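Local coordinates for peptidyl-prolyl cis-trans isomerase (Hirschia baltica, PDB 5EX2), which probably catalyses the cis-trans isomerization of peptidyl-prolyl bonds, as expected of a cyclophilin, at residues Phe65-Ile79 with Asp169-Leu181. Numbering follows the deposited sequence.
Sequences FHRVISGFMAQGGDI and DQFFLMRDESRFL
The F171 ring lies with one face against the backbone of G76, while D169 O sits at its edge; glycines suit positions 76 and 77 because they put no side chain in its way, and F171 CE1 comes within 3.5 Å of G77 N. Its chi1 of 60°, with CG between the backbone N and carbonyl carbon, turns the ring over G76 and G77. The F72 ring has M73 CG over the centre of one face, and S178 OG (3.4 Å from F72 CD1) and L181 CD1 near its plane at the edge. Over one face of the R175 guanidinium lies V68 CG1, 3.3 Å from R175 NH1; arginine is long enough to run its aliphatic part along the M73 and A74 backbone and still donate from NH1 to L201 O. Glutamine at 170 offers both a flat amide, stacked on the D78 carboxylate with planes 9° apart, and an acceptor: Q75 NE2 donates to Q170 OE1 (2.8 Å), which lies in the Q75 amide plane. I79 N donates a hydrogen bond to D169 OD2 from above the carboxylate plane. A74 with L173 and G76 with F171 are antiparallel hydrogen-bonded pairs. Strands 73-76 and 171-174 are thus neighbours in the closed cyclophilin barrel, flanked by 63-69 and 155-158; the F65 and F171 rings and L173 pack together, F65 and F171 against L213 of strand 212-218.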
loop_
_atom_site.group_PDB
_atom_site.type_symbol
_atom_site.label_atom_id
_atom_site.label_comp_id
_atom_site.label_asym_id
_atom_site.label_seq_id
_atom_site.Cartn_x
_atom_site.Cartn_y
_atom_site.Cartn_z
ATOM N N PHE A 65 -12.216 -9.733 -9.408
ATOM C CA PHE A 65 -11.076 -10.285 -8.687
ATOM C C PHE A 65 -10.943 -11.710 -9.171
ATOM O O PHE A 65 -11.494 -12.652 -8.594
ATOM C CB PHE A 65 -11.273 -10.185 -7.184
ATOM C CG PHE A 65 -11.123 -8.801 -6.695
ATOM C CD1 PHE A 65 -9.864 -8.276 -6.490
ATOM C CD2 PHE A 65 -12.221 -7.998 -6.485
ATOM C CE1 PHE A 65 -9.704 -6.971 -6.068
ATOM C CE2 PHE A 65 -12.065 -6.694 -6.064
ATOM C CZ PHE A 65 -10.806 -6.184 -5.854
ATOM N N HIS A 66 -10.228 -11.853 -10.279
ATOM C CA HIS A 66 -10.238 -13.092 -11.047
ATOM C C HIS A 66 -9.204 -14.118 -10.599
ATOM O O HIS A 66 -9.249 -15.256 -11.046
ATOM C CB HIS A 66 -10.025 -12.783 -12.526
ATOM C CG HIS A 66 -8.661 -12.256 -12.826
ATOM N ND1 HIS A 66 -8.324 -10.925 -12.701
ATOM C CD2 HIS A 66 -7.527 -12.899 -13.193
ATOM C CE1 HIS A 66 -7.044 -10.767 -12.995
ATOM N NE2 HIS A 66 -6.538 -11.948 -13.296
ATOM N N ARG A 67 -8.263 -13.726 -9.750
ATOM C CA ARG A 67 -7.257 -14.661 -9.253
ATOM C C ARG A 67 -7.005 -14.367 -7.789
ATOM O O ARG A 67 -6.358 -13.379 -7.454
ATOM C CB ARG A 67 -5.962 -14.548 -10.065
ATOM C CG ARG A 67 -4.806 -15.424 -9.581
ATOM C CD ARG A 67 -3.510 -15.010 -10.271
ATOM N NE ARG A 67 -2.312 -15.639 -9.706
ATOM C CZ ARG A 67 -1.241 -14.987 -9.257
ATOM N NH1 ARG A 67 -1.179 -13.663 -9.287
ATOM N NH2 ARG A 67 -0.209 -15.668 -8.768
ATOM N N VAL A 68 -7.538 -15.226 -6.933
ATOM C CA VAL A 68 -7.502 -15.009 -5.495
ATOM C C VAL A 68 -7.005 -16.275 -4.839
ATOM O O VAL A 68 -7.580 -17.354 -5.031
ATOM C CB VAL A 68 -8.894 -14.637 -4.956
ATOM C CG1 VAL A 68 -8.861 -14.414 -3.463
ATOM C CG2 VAL A 68 -9.423 -13.405 -5.659
ATOM N N ILE A 69 -5.905 -16.148 -4.107
ATOM C CA ILE A 69 -5.235 -17.293 -3.535
ATOM C C ILE A 69 -5.158 -17.092 -2.030
ATOM O O ILE A 69 -4.614 -16.080 -1.554
ATOM C CB ILE A 69 -3.841 -17.471 -4.157
ATOM C CG1 ILE A 69 -3.972 -17.698 -5.668
ATOM C CG2 ILE A 69 -3.120 -18.622 -3.501
ATOM C CD1 ILE A 69 -2.649 -17.768 -6.403
ATOM N N SER A 70 -5.735 -18.034 -1.297
ATOM C CA SER A 70 -5.759 -17.968 0.149
ATOM C C SER A 70 -4.354 -17.896 0.692
ATOM O O SER A 70 -3.463 -18.600 0.219
ATOM C CB SER A 70 -6.477 -19.174 0.744
ATOM O OG SER A 70 -6.635 -18.997 2.141
ATOM N N GLY A 71 -4.161 -17.034 1.679
ATOM C CA GLY A 71 -2.856 -16.895 2.288
ATOM C C GLY A 71 -1.836 -16.185 1.414
ATOM O O GLY A 71 -0.648 -16.238 1.709
ATOM N N PHE A 72 -2.283 -15.521 0.359
ATOM C CA PHE A 72 -1.389 -14.879 -0.594
ATOM C C PHE A 72 -1.945 -13.516 -0.994
ATOM O O PHE A 72 -1.618 -12.517 -0.366
ATOM C CB PHE A 72 -1.181 -15.835 -1.787
ATOM C CG PHE A 72 -0.235 -15.341 -2.840
ATOM C CD1 PHE A 72 0.729 -14.379 -2.565
ATOM C CD2 PHE A 72 -0.303 -15.865 -4.109
ATOM C CE1 PHE A 72 1.595 -13.951 -3.559
ATOM C CE2 PHE A 72 0.534 -15.438 -5.100
ATOM C CZ PHE A 72 1.497 -14.480 -4.829
ATOM N N MET A 73 -2.799 -13.467 -2.003
ATOM C CA MET A 73 -3.290 -12.188 -2.474
ATOM C C MET A 73 -4.558 -12.340 -3.295
ATOM O O MET A 73 -4.953 -13.444 -3.664
ATOM C CB MET A 73 -2.204 -11.482 -3.296
ATOM C CG MET A 73 -1.670 -12.298 -4.473
ATOM S SD MET A 73 -2.759 -12.138 -5.916
ATOM C CE MET A 73 -2.903 -13.841 -6.458
ATOM N N ALA A 74 -5.182 -11.191 -3.536
ATOM C CA ALA A 74 -6.318 -11.072 -4.432
ATOM C C ALA A 74 -5.945 -10.171 -5.594
ATOM O O ALA A 74 -5.611 -8.997 -5.410
ATOM C CB ALA A 74 -7.514 -10.514 -3.689
ATOM N N GLN A 75 -6.013 -10.725 -6.799
ATOM C CA GLN A 75 -5.633 -10.007 -8.008
ATOM C C GLN A 75 -6.863 -9.588 -8.808
ATOM O O GLN A 75 -7.779 -10.392 -9.015
ATOM C CB GLN A 75 -4.707 -10.870 -8.866
ATOM C CG GLN A 75 -4.250 -10.207 -10.129
ATOM C CD GLN A 75 -3.186 -11.020 -10.842
ATOM O OE1 GLN A 75 -2.472 -11.796 -10.215
ATOM N NE2 GLN A 75 -3.102 -10.882 -12.155
ATOM N N GLY A 76 -6.875 -8.328 -9.230
ATOM C CA GLY A 76 -7.960 -7.774 -10.024
ATOM C C GLY A 76 -7.423 -6.842 -11.084
ATOM O O GLY A 76 -6.232 -6.858 -11.403
ATOM N N GLY A 77 -8.310 -6.033 -11.639
ATOM C CA GLY A 77 -7.899 -4.986 -12.541
ATOM C C GLY A 77 -7.617 -5.368 -13.982
ATOM O O GLY A 77 -6.993 -4.591 -14.700
ATOM N N ASP A 78 -8.114 -6.512 -14.438
ATOM C CA ASP A 78 -7.935 -6.898 -15.830
ATOM C C ASP A 78 -9.029 -6.230 -16.640
ATOM O O ASP A 78 -10.106 -6.794 -16.836
ATOM C CB ASP A 78 -7.974 -8.415 -15.981
ATOM C CG ASP A 78 -7.663 -8.873 -17.390
ATOM O OD1 ASP A 78 -7.388 -8.017 -18.269
ATOM O OD2 ASP A 78 -7.699 -10.100 -17.614
ATOM N N ILE A 79 -8.740 -5.022 -17.094
ATOM C CA ILE A 79 -9.739 -4.199 -17.758
ATOM C C ILE A 79 -10.234 -4.854 -19.038
ATOM O O ILE A 79 -11.444 -4.874 -19.300
ATOM C CB ILE A 79 -9.166 -2.798 -18.052
ATOM C CG1 ILE A 79 -8.949 -2.060 -16.734
ATOM C CG2 ILE A 79 -10.081 -2.010 -18.996
ATOM C CD1 ILE A 79 -8.194 -0.792 -16.872
ATOM N N ASP A 169 -2.417 -2.589 -15.719
ATOM C CA ASP A 169 -3.674 -2.325 -15.009
ATOM C C ASP A 169 -3.916 -3.277 -13.844
ATOM O O ASP A 169 -4.380 -2.878 -12.791
ATOM C CB ASP A 169 -4.863 -2.379 -15.976
ATOM C CG ASP A 169 -4.887 -3.619 -16.848
ATOM O OD1 ASP A 169 -3.945 -4.444 -16.836
ATOM O OD2 ASP A 169 -5.887 -3.750 -17.581
ATOM N N GLN A 170 -3.570 -4.545 -14.017
ATOM C CA GLN A 170 -3.843 -5.529 -12.982
ATOM C C GLN A 170 -3.007 -5.278 -11.754
ATOM O O GLN A 170 -1.815 -4.981 -11.853
ATOM C CB GLN A 170 -3.595 -6.943 -13.498
ATOM C CG GLN A 170 -4.541 -7.323 -14.607
ATOM C CD GLN A 170 -4.390 -8.748 -15.045
ATOM O OE1 GLN A 170 -4.454 -9.666 -14.232
ATOM N NE2 GLN A 170 -4.196 -8.946 -16.341
ATOM N N PHE A 171 -3.636 -5.431 -10.596
ATOM C CA PHE A 171 -3.018 -5.153 -9.308
ATOM C C PHE A 171 -3.312 -6.299 -8.363
ATOM O O PHE A 171 -4.204 -7.115 -8.622
ATOM C CB PHE A 171 -3.569 -3.865 -8.712
ATOM C CG PHE A 171 -5.038 -3.926 -8.495
ATOM C CD1 PHE A 171 -5.914 -3.550 -9.488
ATOM C CD2 PHE A 171 -5.541 -4.433 -7.312
ATOM C CE1 PHE A 171 -7.283 -3.662 -9.298
ATOM C CE2 PHE A 171 -6.899 -4.548 -7.114
ATOM C CZ PHE A 171 -7.773 -4.166 -8.112
ATOM N N PHE A 172 -2.562 -6.429 -7.290
ATOM C CA PHE A 172 -2.997 -7.366 -6.282
ATOM C C PHE A 172 -2.930 -6.767 -4.893
ATOM O O PHE A 172 -2.072 -5.938 -4.548
ATOM C CB PHE A 172 -2.261 -8.693 -6.380
ATOM C CG PHE A 172 -0.792 -8.592 -6.395
ATOM C CD1 PHE A 172 -0.118 -8.308 -7.568
ATOM C CD2 PHE A 172 -0.070 -8.850 -5.253
ATOM C CE1 PHE A 172 1.252 -8.261 -7.592
ATOM C CE2 PHE A 172 1.299 -8.803 -5.271
ATOM C CZ PHE A 172 1.965 -8.504 -6.442
ATOM N N LEU A 173 -3.899 -7.221 -4.119
ATOM C CA LEU A 173 -4.087 -6.846 -2.722
ATOM C C LEU A 173 -3.479 -7.926 -1.855
ATOM O O LEU A 173 -3.904 -9.088 -1.916
ATOM C CB LEU A 173 -5.570 -6.702 -2.393
ATOM C CG LEU A 173 -6.371 -5.797 -3.320
ATOM C CD1 LEU A 173 -7.836 -5.809 -2.891
ATOM C CD2 LEU A 173 -5.841 -4.366 -3.321
ATOM N N MET A 174 -2.457 -7.591 -1.080
ATOM C CA MET A 174 -1.782 -8.601 -0.277
ATOM C C MET A 174 -2.611 -9.023 0.917
ATOM O O MET A 174 -2.963 -8.212 1.760
ATOM C CB MET A 174 -0.418 -8.111 0.206
ATOM C CG MET A 174 0.570 -7.790 -0.887
ATOM S SD MET A 174 0.800 -9.129 -2.062
ATOM C CE MET A 174 1.131 -10.495 -0.974
ATOM N N ARG A 175 -2.937 -10.298 0.972
ATOM C CA ARG A 175 -3.727 -10.862 2.061
ATOM C C ARG A 175 -2.853 -11.414 3.174
ATOM O O ARG A 175 -3.303 -11.542 4.308
ATOM C CB ARG A 175 -4.649 -11.963 1.542
ATOM C CG ARG A 175 -5.758 -11.438 0.658
ATOM C CD ARG A 175 -6.438 -12.497 -0.172
ATOM N NE ARG A 175 -7.050 -13.627 0.527
ATOM C CZ ARG A 175 -8.321 -14.022 0.365
ATOM N NH1 ARG A 175 -9.198 -13.293 -0.333
ATOM N NH2 ARG A 175 -8.738 -15.132 0.962
ATOM N N ASP A 176 -1.600 -11.737 2.858
ATOM C CA ASP A 176 -0.664 -12.316 3.822
ATOM C C ASP A 176 0.750 -12.004 3.367
ATOM O O ASP A 176 1.008 -11.770 2.176
ATOM C CB ASP A 176 -0.871 -13.826 3.957
ATOM C CG ASP A 176 -0.048 -14.426 5.083
ATOM O OD1 ASP A 176 -0.353 -14.137 6.256
ATOM O OD2 ASP A 176 0.905 -15.188 4.799
ATOM N N GLU A 177 1.665 -11.979 4.325
ATOM C CA GLU A 177 3.066 -11.705 4.058
ATOM C C GLU A 177 3.598 -12.619 2.970
ATOM O O GLU A 177 3.492 -13.839 3.061
ATOM C CB GLU A 177 3.886 -11.875 5.335
ATOM C CG GLU A 177 5.412 -11.771 5.121
ATOM C CD GLU A 177 6.214 -12.017 6.391
ATOM O OE1 GLU A 177 5.640 -12.559 7.356
ATOM O OE2 GLU A 177 7.424 -11.679 6.423
ATOM N N SER A 178 4.193 -12.006 1.951
ATOM C CA SER A 178 4.682 -12.746 0.788
ATOM C C SER A 178 6.035 -12.223 0.324
ATOM O O SER A 178 6.127 -11.544 -0.699
ATOM C CB SER A 178 3.666 -12.655 -0.341
ATOM O OG SER A 178 2.415 -13.169 0.080
ATOM N N ARG A 179 7.079 -12.527 1.084
ATOM C CA ARG A 179 8.362 -11.859 0.896
ATOM C C ARG A 179 9.080 -12.325 -0.352
ATOM O O ARG A 179 10.012 -11.661 -0.808
ATOM C CB ARG A 179 9.257 -12.049 2.124
ATOM C CG ARG A 179 8.612 -11.602 3.424
ATOM C CD ARG A 179 8.196 -10.121 3.419
ATOM N NE ARG A 179 9.355 -9.250 3.578
ATOM C CZ ARG A 179 9.951 -9.012 4.738
ATOM N NH1 ARG A 179 9.493 -9.570 5.853
ATOM N NH2 ARG A 179 11.007 -8.208 4.795
ATOM N N PHE A 180 8.635 -13.449 -0.915
ATOM C CA PHE A 180 9.181 -13.936 -2.183
ATOM C C PHE A 180 8.841 -13.000 -3.344
ATOM O O PHE A 180 9.442 -13.104 -4.403
ATOM C CB PHE A 180 8.670 -15.353 -2.475
ATOM C CG PHE A 180 7.196 -15.503 -2.287
ATOM C CD1 PHE A 180 6.670 -15.859 -1.053
ATOM C CD2 PHE A 180 6.333 -15.271 -3.334
ATOM C CE1 PHE A 180 5.306 -15.981 -0.879
ATOM C CE2 PHE A 180 4.974 -15.395 -3.170
ATOM C CZ PHE A 180 4.460 -15.747 -1.927
ATOM N N LEU A 181 7.911 -12.061 -3.137
ATOM C CA LEU A 181 7.626 -11.041 -4.148
ATOM C C LEU A 181 8.561 -9.855 -4.086
ATOM O O LEU A 181 8.646 -9.074 -5.042
ATOM C CB LEU A 181 6.210 -10.512 -3.994
ATOM C CG LEU A 181 5.086 -11.529 -4.108
ATOM C CD1 LEU A 181 3.767 -10.797 -3.944
ATOM C CD2 LEU A 181 5.127 -12.281 -5.425
HETATM O O HOH W 1 1.927 -15.793 0.805
HETATM O O HOH W 2 -6.458 -5.586 -19.348
#